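Local coordinates for protein LURP-one-related 15 (Arabidopsis thaliana, PDB 1ZXU) that is of unknown function but might be related to the phospholipid scramblase and tubby-like superfamily of membrane-tethered transcription factors, at residues Val26-Lys31 and Asn194-Phe199; Met40-Lys45 and Phe54-Val59; Thr129-Phe134 and Phe146-Ser151. One frame throughout, in Å; residues are numbered along the deposited sequence.

The three contacts belong to one closed antiparallel barrel threaded by helix 197-211. Contact 1 joins the loop before the first strand to the start of that helix, whereas contacts 2 and 3 each pair the two strands of a beta hairpin in the barrel wall. Both hairpins are nested along the chain within the loop closed by contact 1, and they lie on opposite sides of the molecule, with centres about 22 Å apart and nearest atoms about 12 Å apart. Contact 1 touches both: F199 CZ comes within 3.5 Å of F146 CD2 in contact 3, and Y197 O lies 3.8 Å from SE of the selenomethionine M40 in contact 2.

Contact 1. Residues Val26-Lys31 and Asn194-Phe199; sequences VVVDPK and NVDYAF
One carboxylate oxygen of D196, OD2, accepts three successive backbone N-H groups from the 26-31 loop. The shortest bond comes from V28 N, 2.6 Å from D196 OD2, and it arrives above the carboxylate plane, 41° out of it. V27 N approaches on the anti side at 3.1 Å from D196 OD2, and the same oxygen offers its syn lone pair to D29 N. The other oxygen serves the helix start: D196 OD1 accepts F199 N at 2.9 Å and, weakly, A198 N. D196 is therefore the N-cap of helix 197-211, and its buried carboxylate ties the N-terminal loop of the barrel to the first turn of the central helix. CG stands anti to the backbone N (chi1 -174°), on the side of the 26-31 loop. The donors, together with the helix N terminus, would be expected to favour its ionised form. Beside this polar grip the valines pack against the helix. V27 CG2 sits over one face of the F199 ring, 4.1 Å from its centroid, while V27 CG1 meets F199 CD1 at 3.8 Å. V28 CB faces A198 CB at 4.2 Å, and its CG2 lies near the F199 backbone. Further along the loop, an Asx turn forms where K31 N donates to D29 OD1 at 2.9 Å.

Contact 2. Residues Met40-Lys45 and Phe54-Val59; sequences MAIVRK and FVITDV
The side chains of F54 and R44 lie side by side, pointing the same way, with ring and guanidinium planes 54° apart, in an off-centre cation-pi contact with R44 CZ 5.0 Å from the F54 centroid. NH1 is the part of the guanidinium that comes closest, at 3.7 Å from F54 CD2. I42 serves both flat groups: its CG2 lies over one face of the guanidinium, offset toward the rim, and also meets F54 CD1 at 3.7 Å, while I42 CD1 reaches F54 CE1. F54 CG occupies the crowded position between the backbone N and the carbonyl carbon (chi1 55°), which sets it beside I42 CG2. An alanine here would probably leave the guanidinium without its aromatic partner and open a gap beside I42. Beneath these groups runs an antiparallel ladder. A41 and T57 form one hydrogen-bonded pair, and V43 with V55 forms the next, where V43 N to V55 O measures 2.9 Å. I42 and I56 are the non-hydrogen-bonded pair between them. The V43 and T57 side chains cross at about a right angle, V43 CG2 lying 3.9 Å from T57 CG2, on the same face as A41 and V55. On the opposite face I42 and I56 meet V204 and A201 of helix 197-211, and F54 touches D208 there; R44 NH2 makes salt bridges to D185 and D208. Strand 63-68 continues the sheet beyond 54-58, and strand 187-191 bonds to M40 through V189.

Contact 3. Residues Thr129-Phe134 and Phe146-Ser151; sequences TKLDVF and FRVKGS
Strands 131-134 and 146-149 run antiparallel at 167°, with L131-V148 and V133-F146 as hydrogen-bonded pairs flanking the non-hydrogen-bonded D132-R147. V148 N donates to L131 O at 2.8 Å, and V133 N to F146 O at 2.8 Å. At the open end of the ladder V148 O accepts two donors: K130 N at 2.9 Å, nearly along the C=O axis, and L131 N at 3.3 Å, longer and farther off that axis. The side chains of L131 and V148 lie side by side and point the same way, with L131 CB 4.0 Å from V148 CG2. On the same face V133 CB packs on F146 CB at 3.9 Å. On the opposite face of the sheet D132 OD1 rests against R147 CB, but the charged groups do not meet; R147 instead makes a salt bridge to D165 and a hydrogen bond to G162 O. T129 crosses K149 at about a right angle, its OG1 3.8 Å from K149 CB. G150, with phi 91°, follows the strand where a CB would jam against the preceding carbonyl oxygen. L131 and V133 also meet L207 and L203 of the central helix, and F146 meets F199. Two residues, K130 and L131, opposite the single V148 make a classic beta bulge, here at the open end of a hairpin in a barrel wrapped around a helix, as in tubby-like folds.

Contact 1. Residues Val26-Lys31 and Asn194-Phe199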
loop_
_atom_site.group_PDB
_atom_site.type_symbol
_atom_site.label_atom_id
_atom_site.label_comp_id
_atom_site.label_asym_id
_atom_site.label_seq_id
_atom_site.Cartn_x
_atom_site.Cartn_y
_atom_site.Cartn_z
ATOM N N VAL A 26 -5.852 11.764 1.274
ATOM C CA VAL A 26 -4.406 12.003 1.159
ATOM C C VAL A 26 -3.720 11.455 2.409
ATOM O O VAL A 26 -4.137 11.745 3.542
ATOM C CB VAL A 26 -4.085 13.491 0.919
ATOM C CG1 VAL A 26 -4.993 14.395 1.738
ATOM C CG2 VAL A 26 -2.602 13.813 1.184
ATOM N N VAL A 27 -2.673 10.651 2.203
ATOM C CA VAL A 27 -2.011 9.981 3.318
ATOM C C VAL A 27 -0.484 10.150 3.197
ATOM O O VAL A 27 0.196 10.565 4.166
ATOM C CB VAL A 27 -2.385 8.484 3.404
ATOM C CG1 VAL A 27 -1.595 7.834 4.484
ATOM C CG2 VAL A 27 -3.878 8.323 3.760
ATOM N N VAL A 28 0.014 9.879 2.011
ATOM C CA VAL A 28 1.455 9.925 1.758
ATOM C C VAL A 28 1.828 11.293 1.220
ATOM O O VAL A 28 2.736 11.976 1.776
ATOM C CB VAL A 28 1.911 8.759 0.784
ATOM C CG1 VAL A 28 3.394 8.975 0.287
ATOM C CG2 VAL A 28 1.695 7.381 1.430
ATOM N N ASP A 29 1.116 11.697 0.178
ATOM C CA ASP A 29 1.383 12.963 -0.545
ATOM C C ASP A 29 0.209 13.254 -1.478
ATOM O O ASP A 29 -0.219 12.385 -2.245
ATOM C CB ASP A 29 2.674 12.835 -1.373
ATOM C CG ASP A 29 3.183 14.216 -1.958
ATOM O OD1 ASP A 29 2.403 15.001 -2.545
ATOM O OD2 ASP A 29 4.411 14.469 -1.870
ATOM N N PRO A 30 -0.285 14.508 -1.474
ATOM C CA PRO A 30 -1.374 14.826 -2.413
ATOM C C PRO A 30 -1.065 14.585 -3.897
ATOM O O PRO A 30 -1.986 14.438 -4.683
ATOM C CB PRO A 30 -1.655 16.338 -2.144
ATOM C CG PRO A 30 -0.433 16.842 -1.478
ATOM C CD PRO A 30 0.100 15.668 -0.644
ATOM N N LYS A 31 0.203 14.507 -4.295
ATOM C CA LYS A 31 0.529 14.213 -5.682
ATOM C C LYS A 31 0.130 12.792 -6.136
ATOM O O LYS A 31 0.092 12.502 -7.336
ATOM C CB LYS A 31 2.006 14.490 -5.989
ATOM C CG LYS A 31 2.961 13.406 -5.535
ATOM C CD LYS A 31 4.359 13.641 -5.993
ATOM C CE LYS A 31 5.283 13.823 -4.803
ATOM N NZ LYS A 31 6.667 14.245 -5.209
ATOM N N ASN A 194 -9.214 10.540 -6.208
ATOM C CA ASN A 194 -8.727 11.318 -5.068
ATOM C C ASN A 194 -8.252 10.530 -3.848
ATOM O O ASN A 194 -8.059 11.062 -2.775
ATOM C CB ASN A 194 -9.778 12.396 -4.632
ATOM C CG ASN A 194 -10.114 13.337 -5.757
ATOM O OD1 ASN A 194 -11.276 13.512 -6.104
ATOM N ND2 ASN A 194 -9.093 13.919 -6.358
ATOM N N VAL A 195 -8.121 9.218 -4.025
ATOM C CA VAL A 195 -7.528 8.396 -2.992
ATOM C C VAL A 195 -6.017 8.282 -3.308
ATOM O O VAL A 195 -5.619 8.125 -4.460
ATOM C CB VAL A 195 -8.168 7.001 -3.076
ATOM C CG1 VAL A 195 -7.454 5.965 -2.157
ATOM C CG2 VAL A 195 -9.661 7.083 -2.685
ATOM N N ASP A 196 -5.219 8.287 -2.257
ATOM C CA ASP A 196 -3.754 8.283 -2.405
ATOM C C ASP A 196 -3.296 6.919 -2.893
ATOM O O ASP A 196 -3.414 5.924 -2.167
ATOM C CB ASP A 196 -3.197 8.623 -1.033
ATOM C CG ASP A 196 -1.692 8.809 -1.028
ATOM O OD1 ASP A 196 -1.001 8.026 -1.700
ATOM O OD2 ASP A 196 -1.222 9.714 -0.314
ATOM N N TYR A 197 -2.815 6.850 -4.134
ATOM C CA TYR A 197 -2.501 5.505 -4.668
ATOM C C TYR A 197 -1.156 4.963 -4.128
ATOM O O TYR A 197 -0.876 3.750 -4.233
ATOM C CB TYR A 197 -2.641 5.438 -6.216
ATOM C CG TYR A 197 -1.560 6.151 -7.042
ATOM C CD1 TYR A 197 -0.279 5.582 -7.203
ATOM C CD2 TYR A 197 -1.878 7.366 -7.693
ATOM C CE1 TYR A 197 0.692 6.210 -8.007
ATOM C CE2 TYR A 197 -0.910 7.992 -8.491
ATOM C CZ TYR A 197 0.367 7.402 -8.613
ATOM O OH TYR A 197 1.361 8.011 -9.394
ATOM N N ALA A 198 -0.327 5.842 -3.562
ATOM C CA ALA A 198 0.907 5.326 -2.906
ATOM C C ALA A 198 0.496 4.655 -1.607
ATOM O O ALA A 198 0.981 3.591 -1.239
ATOM C CB ALA A 198 1.935 6.421 -2.648
ATOM N N PHE A 199 -0.451 5.274 -0.931
ATOM C CA PHE A 199 -0.986 4.634 0.284
ATOM C C PHE A 199 -1.583 3.243 -0.065
ATOM O O PHE A 199 -1.236 2.229 0.544
ATOM C CB PHE A 199 -2.064 5.572 0.842
ATOM C CG PHE A 199 -2.883 4.944 1.947
ATOM C CD1 PHE A 199 -2.258 4.370 3.082
ATOM C CD2 PHE A 199 -4.278 4.859 1.816
ATOM C CE1 PHE A 199 -2.999 3.781 4.102
ATOM C CE2 PHE A 199 -5.026 4.316 2.841
ATOM C CZ PHE A 199 -4.412 3.728 3.982
#

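Contact 2. Residues Met40-Lys45 and Phe54-Val59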
loop_
_atom_site.group_PDB
_atom_site.type_symbol
_atom_site.label_atom_id
_atom_site.label_comp_id
_atom_site.label_asym_id
_atom_site.label_seq_id
_atom_site.Cartn_x
_atom_site.Cartn_y
_atom_site.Cartn_z
HETATM N N MSE A 40 -4.242 -0.784 -10.482
HETATM C CA MSE A 40 -2.821 -1.160 -10.323
HETATM C C MSE A 40 -2.683 -2.647 -10.302
HETATM O O MSE A 40 -3.631 -3.376 -9.939
HETATM C CB MSE A 40 -2.242 -0.588 -9.024
HETATM C CG MSE A 40 -2.479 0.890 -8.841
HETATM SE SE MSE A 40 -1.588 1.613 -7.272
HETATM C CE MSE A 40 -2.092 0.202 -6.099
ATOM N N ALA A 41 -1.500 -3.160 -10.683
ATOM C CA ALA A 41 -1.315 -4.602 -10.685
ATOM C C ALA A 41 0.144 -4.905 -10.358
ATOM O O ALA A 41 0.990 -4.001 -10.487
ATOM C CB ALA A 41 -1.649 -5.150 -12.088
ATOM N N ILE A 42 0.433 -6.139 -9.937
ATOM C CA ILE A 42 1.791 -6.599 -9.600
ATOM C C ILE A 42 2.379 -7.366 -10.791
ATOM O O ILE A 42 1.716 -8.225 -11.426
ATOM C CB ILE A 42 1.774 -7.546 -8.357
ATOM C CG1 ILE A 42 1.493 -6.731 -7.085
ATOM C CG2 ILE A 42 3.103 -8.336 -8.199
ATOM C CD1 ILE A 42 1.333 -7.575 -5.806
ATOM N N VAL A 43 3.612 -7.001 -11.123
ATOM C CA VAL A 43 4.404 -7.750 -12.111
ATOM C C VAL A 43 5.676 -8.252 -11.407
ATOM O O VAL A 43 6.405 -7.473 -10.742
ATOM C CB VAL A 43 4.822 -6.863 -13.302
ATOM C CG1 VAL A 43 5.698 -7.681 -14.282
ATOM C CG2 VAL A 43 3.602 -6.263 -14.038
ATOM N N ARG A 44 5.929 -9.560 -11.539
ATOM C CA ARG A 44 7.076 -10.206 -10.879
ATOM C C ARG A 44 8.046 -10.775 -11.890
ATOM O O ARG A 44 7.641 -11.088 -13.001
ATOM C CB ARG A 44 6.591 -11.378 -10.077
ATOM C CG ARG A 44 5.753 -10.981 -8.880
ATOM C CD ARG A 44 5.084 -12.217 -8.274
ATOM N NE ARG A 44 3.933 -11.858 -7.437
ATOM C CZ ARG A 44 3.994 -11.437 -6.165
ATOM N NH1 ARG A 44 5.175 -11.315 -5.541
ATOM N NH2 ARG A 44 2.886 -11.148 -5.517
ATOM N N LYS A 45 9.300 -10.933 -11.485
ATOM C CA LYS A 45 10.281 -11.648 -12.338
ATOM C C LYS A 45 10.217 -13.141 -12.076
ATOM O O LYS A 45 9.983 -13.585 -10.944
ATOM C CB LYS A 45 11.710 -11.140 -12.132
ATOM C CG LYS A 45 11.838 -9.612 -12.129
ATOM C CD LYS A 45 13.233 -9.179 -12.556
ATOM C CE LYS A 45 13.456 -7.698 -12.337
ATOM N NZ LYS A 45 14.840 -7.341 -12.775
ATOM N N PHE A 54 9.264 -6.807 -6.602
ATOM C CA PHE A 54 8.317 -6.833 -7.712
ATOM C C PHE A 54 8.001 -5.394 -8.078
ATOM O O PHE A 54 8.545 -4.503 -7.460
ATOM C CB PHE A 54 7.037 -7.654 -7.404
ATOM C CG PHE A 54 6.291 -7.228 -6.164
ATOM C CD1 PHE A 54 5.354 -6.178 -6.218
ATOM C CD2 PHE A 54 6.494 -7.910 -4.953
ATOM C CE1 PHE A 54 4.621 -5.822 -5.060
ATOM C CE2 PHE A 54 5.749 -7.555 -3.814
ATOM C CZ PHE A 54 4.855 -6.533 -3.867
ATOM N N VAL A 55 7.233 -5.190 -9.132
ATOM C CA VAL A 55 6.861 -3.849 -9.571
ATOM C C VAL A 55 5.348 -3.705 -9.537
ATOM O O VAL A 55 4.614 -4.692 -9.723
ATOM C CB VAL A 55 7.380 -3.591 -10.964
ATOM C CG1 VAL A 55 6.848 -2.304 -11.516
ATOM C CG2 VAL A 55 8.950 -3.450 -10.884
ATOM N N ILE A 56 4.870 -2.483 -9.295
ATOM C CA ILE A 56 3.403 -2.266 -9.354
ATOM C C ILE A 56 3.209 -1.360 -10.560
ATOM O O ILE A 56 3.862 -0.317 -10.647
ATOM C CB ILE A 56 2.928 -1.596 -8.065
ATOM C CG1 ILE A 56 3.007 -2.608 -6.896
ATOM C CG2 ILE A 56 1.492 -1.065 -8.284
ATOM C CD1 ILE A 56 2.813 -1.973 -5.522
ATOM N N THR A 57 2.319 -1.741 -11.475
ATOM C CA THR A 57 2.144 -0.978 -12.746
ATOM C C THR A 57 0.701 -0.524 -12.818
ATOM O O THR A 57 -0.135 -1.025 -12.057
ATOM C CB THR A 57 2.467 -1.844 -14.019
ATOM O OG1 THR A 57 1.540 -2.928 -14.134
ATOM C CG2 THR A 57 3.909 -2.375 -13.981
ATOM N N ASP A 58 0.401 0.415 -13.708
ATOM C CA ASP A 58 -0.970 0.611 -14.088
ATOM C C ASP A 58 -1.412 -0.491 -15.081
ATOM O O ASP A 58 -0.627 -1.407 -15.412
ATOM C CB ASP A 58 -1.195 2.032 -14.623
ATOM C CG ASP A 58 -0.603 2.257 -15.993
ATOM O OD1 ASP A 58 -0.180 1.287 -16.698
ATOM O OD2 ASP A 58 -0.613 3.441 -16.396
ATOM N N VAL A 59 -2.655 -0.399 -15.555
ATOM C CA VAL A 59 -3.219 -1.409 -16.490
ATOM C C VAL A 59 -2.450 -1.605 -17.779
ATOM O O VAL A 59 -2.432 -2.716 -18.360
ATOM C CB VAL A 59 -4.703 -1.129 -16.901
ATOM C CG1 VAL A 59 -5.676 -1.718 -15.881
ATOM C CG2 VAL A 59 -4.979 0.378 -17.284
#

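Contact 3. Residues Thr129-Phe134 and Phe146-Ser151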
loop_
_atom_site.group_PDB
_atom_site.type_symbol
_atom_site.label_atom_id
_atom_site.label_comp_id
_atom_site.label_asym_id
_atom_site.label_seq_id
_atom_site.Cartn_x
_atom_site.Cartn_y
_atom_site.Cartn_z
ATOM N N THR A 129 -11.644 -6.292 9.232
ATOM C CA THR A 129 -11.406 -7.731 9.358
ATOM C C THR A 129 -9.963 -8.185 9.142
ATOM O O THR A 129 -9.456 -8.904 9.974
ATOM C CB THR A 129 -12.541 -8.674 8.686
ATOM O OG1 THR A 129 -12.365 -8.877 7.264
ATOM C CG2 THR A 129 -13.930 -8.106 8.970
ATOM N N LYS A 130 -9.267 -7.739 8.097
ATOM C CA LYS A 130 -7.938 -8.277 7.823
ATOM C C LYS A 130 -6.772 -7.361 8.339
ATOM O O LYS A 130 -5.813 -7.847 8.971
ATOM C CB LYS A 130 -7.804 -8.543 6.325
ATOM C CG LYS A 130 -6.531 -9.228 5.885
ATOM C CD LYS A 130 -6.726 -9.927 4.534
ATOM C CE LYS A 130 -5.417 -10.529 3.972
ATOM N NZ LYS A 130 -4.553 -11.241 4.960
ATOM N N LEU A 131 -6.853 -6.064 8.023
ATOM C CA LEU A 131 -5.825 -5.106 8.445
ATOM C C LEU A 131 -6.525 -3.796 8.941
ATOM O O LEU A 131 -7.495 -3.340 8.351
ATOM C CB LEU A 131 -4.882 -4.745 7.277
ATOM C CG LEU A 131 -4.109 -5.838 6.546
ATOM C CD1 LEU A 131 -3.399 -5.213 5.335
ATOM C CD2 LEU A 131 -3.049 -6.477 7.529
ATOM N N ASP A 132 -6.017 -3.204 10.017
ATOM C CA ASP A 132 -6.452 -1.880 10.490
ATOM C C ASP A 132 -5.293 -0.917 10.360
ATOM O O ASP A 132 -4.160 -1.257 10.729
ATOM C CB ASP A 132 -6.845 -1.950 11.963
ATOM C CG ASP A 132 -8.136 -2.753 12.150
ATOM O OD1 ASP A 132 -8.981 -2.734 11.230
ATOM O OD2 ASP A 132 -8.293 -3.394 13.188
ATOM N N VAL A 133 -5.593 0.274 9.848
ATOM C CA VAL A 133 -4.576 1.286 9.652
ATOM C C VAL A 133 -4.841 2.458 10.560
ATOM O O VAL A 133 -5.956 2.993 10.573
ATOM C CB VAL A 133 -4.656 1.816 8.182
ATOM C CG1 VAL A 133 -3.560 2.892 7.979
ATOM C CG2 VAL A 133 -4.529 0.596 7.237
ATOM N N PHE A 134 -3.804 2.910 11.235
ATOM C CA PHE A 134 -3.859 4.084 12.153
ATOM C C PHE A 134 -2.866 5.130 11.699
ATOM O O PHE A 134 -1.673 4.867 11.666
ATOM C CB PHE A 134 -3.497 3.642 13.565
ATOM C CG PHE A 134 -4.378 2.543 14.070
ATOM C CD1 PHE A 134 -5.511 2.840 14.813
ATOM C CD2 PHE A 134 -4.047 1.228 13.795
ATOM C CE1 PHE A 134 -6.339 1.817 15.267
ATOM C CE2 PHE A 134 -4.894 0.197 14.195
ATOM C CZ PHE A 134 -6.047 0.548 14.963
ATOM N N PHE A 146 -8.376 3.575 8.471
ATOM C CA PHE A 146 -8.808 2.759 7.307
ATOM C C PHE A 146 -8.842 1.309 7.748
ATOM O O PHE A 146 -8.080 0.883 8.670
ATOM C CB PHE A 146 -7.819 2.889 6.122
ATOM C CG PHE A 146 -7.658 4.308 5.622
ATOM C CD1 PHE A 146 -8.456 4.759 4.567
ATOM C CD2 PHE A 146 -6.745 5.189 6.223
ATOM C CE1 PHE A 146 -8.318 6.099 4.082
ATOM C CE2 PHE A 146 -6.597 6.504 5.749
ATOM C CZ PHE A 146 -7.384 6.955 4.695
ATOM N N ARG A 147 -9.611 0.497 7.022
ATOM C CA ARG A 147 -9.592 -0.941 7.278
ATOM C C ARG A 147 -9.556 -1.696 5.950
ATOM O O ARG A 147 -10.096 -1.234 4.937
ATOM C CB ARG A 147 -10.776 -1.414 8.116
ATOM C CG ARG A 147 -12.102 -0.865 7.730
ATOM C CD ARG A 147 -13.136 -1.303 8.797
ATOM N NE ARG A 147 -13.387 -0.245 9.767
ATOM C CZ ARG A 147 -14.197 0.783 9.542
ATOM N NH1 ARG A 147 -14.827 0.888 8.371
ATOM N NH2 ARG A 147 -14.377 1.704 10.481
ATOM N N VAL A 148 -8.954 -2.869 5.964
ATOM C CA VAL A 148 -9.021 -3.733 4.789
ATOM C C VAL A 148 -9.796 -5.006 5.161
ATOM O O VAL A 148 -9.499 -5.645 6.175
ATOM C CB VAL A 148 -7.581 -4.146 4.348
ATOM C CG1 VAL A 148 -7.640 -4.951 3.037
ATOM C CG2 VAL A 148 -6.637 -2.885 4.201
ATOM N N LYS A 149 -10.793 -5.332 4.350
ATOM C CA LYS A 149 -11.596 -6.557 4.538
ATOM C C LYS A 149 -11.486 -7.404 3.279
ATOM O O LYS A 149 -10.859 -7.011 2.307
ATOM C CB LYS A 149 -13.039 -6.148 4.747
ATOM C CG LYS A 149 -13.233 -5.208 5.913
ATOM C CD LYS A 149 -14.775 -4.997 6.199
ATOM C CE LYS A 149 -14.967 -4.362 7.572
ATOM N NZ LYS A 149 -16.326 -3.746 7.766
ATOM N N GLY A 150 -12.067 -8.606 3.298
ATOM C CA GLY A 150 -12.060 -9.441 2.086
ATOM C C GLY A 150 -10.835 -10.328 2.102
ATOM O O GLY A 150 -10.097 -10.337 3.080
ATOM N N SER A 151 -10.598 -11.048 1.013
ATOM C CA SER A 151 -9.544 -12.087 1.003
ATOM C C SER A 151 -8.507 -11.922 -0.108
ATOM O O SER A 151 -8.880 -11.796 -1.254
ATOM C CB SER A 151 -10.197 -13.469 0.904
ATOM O OG SER A 151 -9.250 -14.460 0.536
#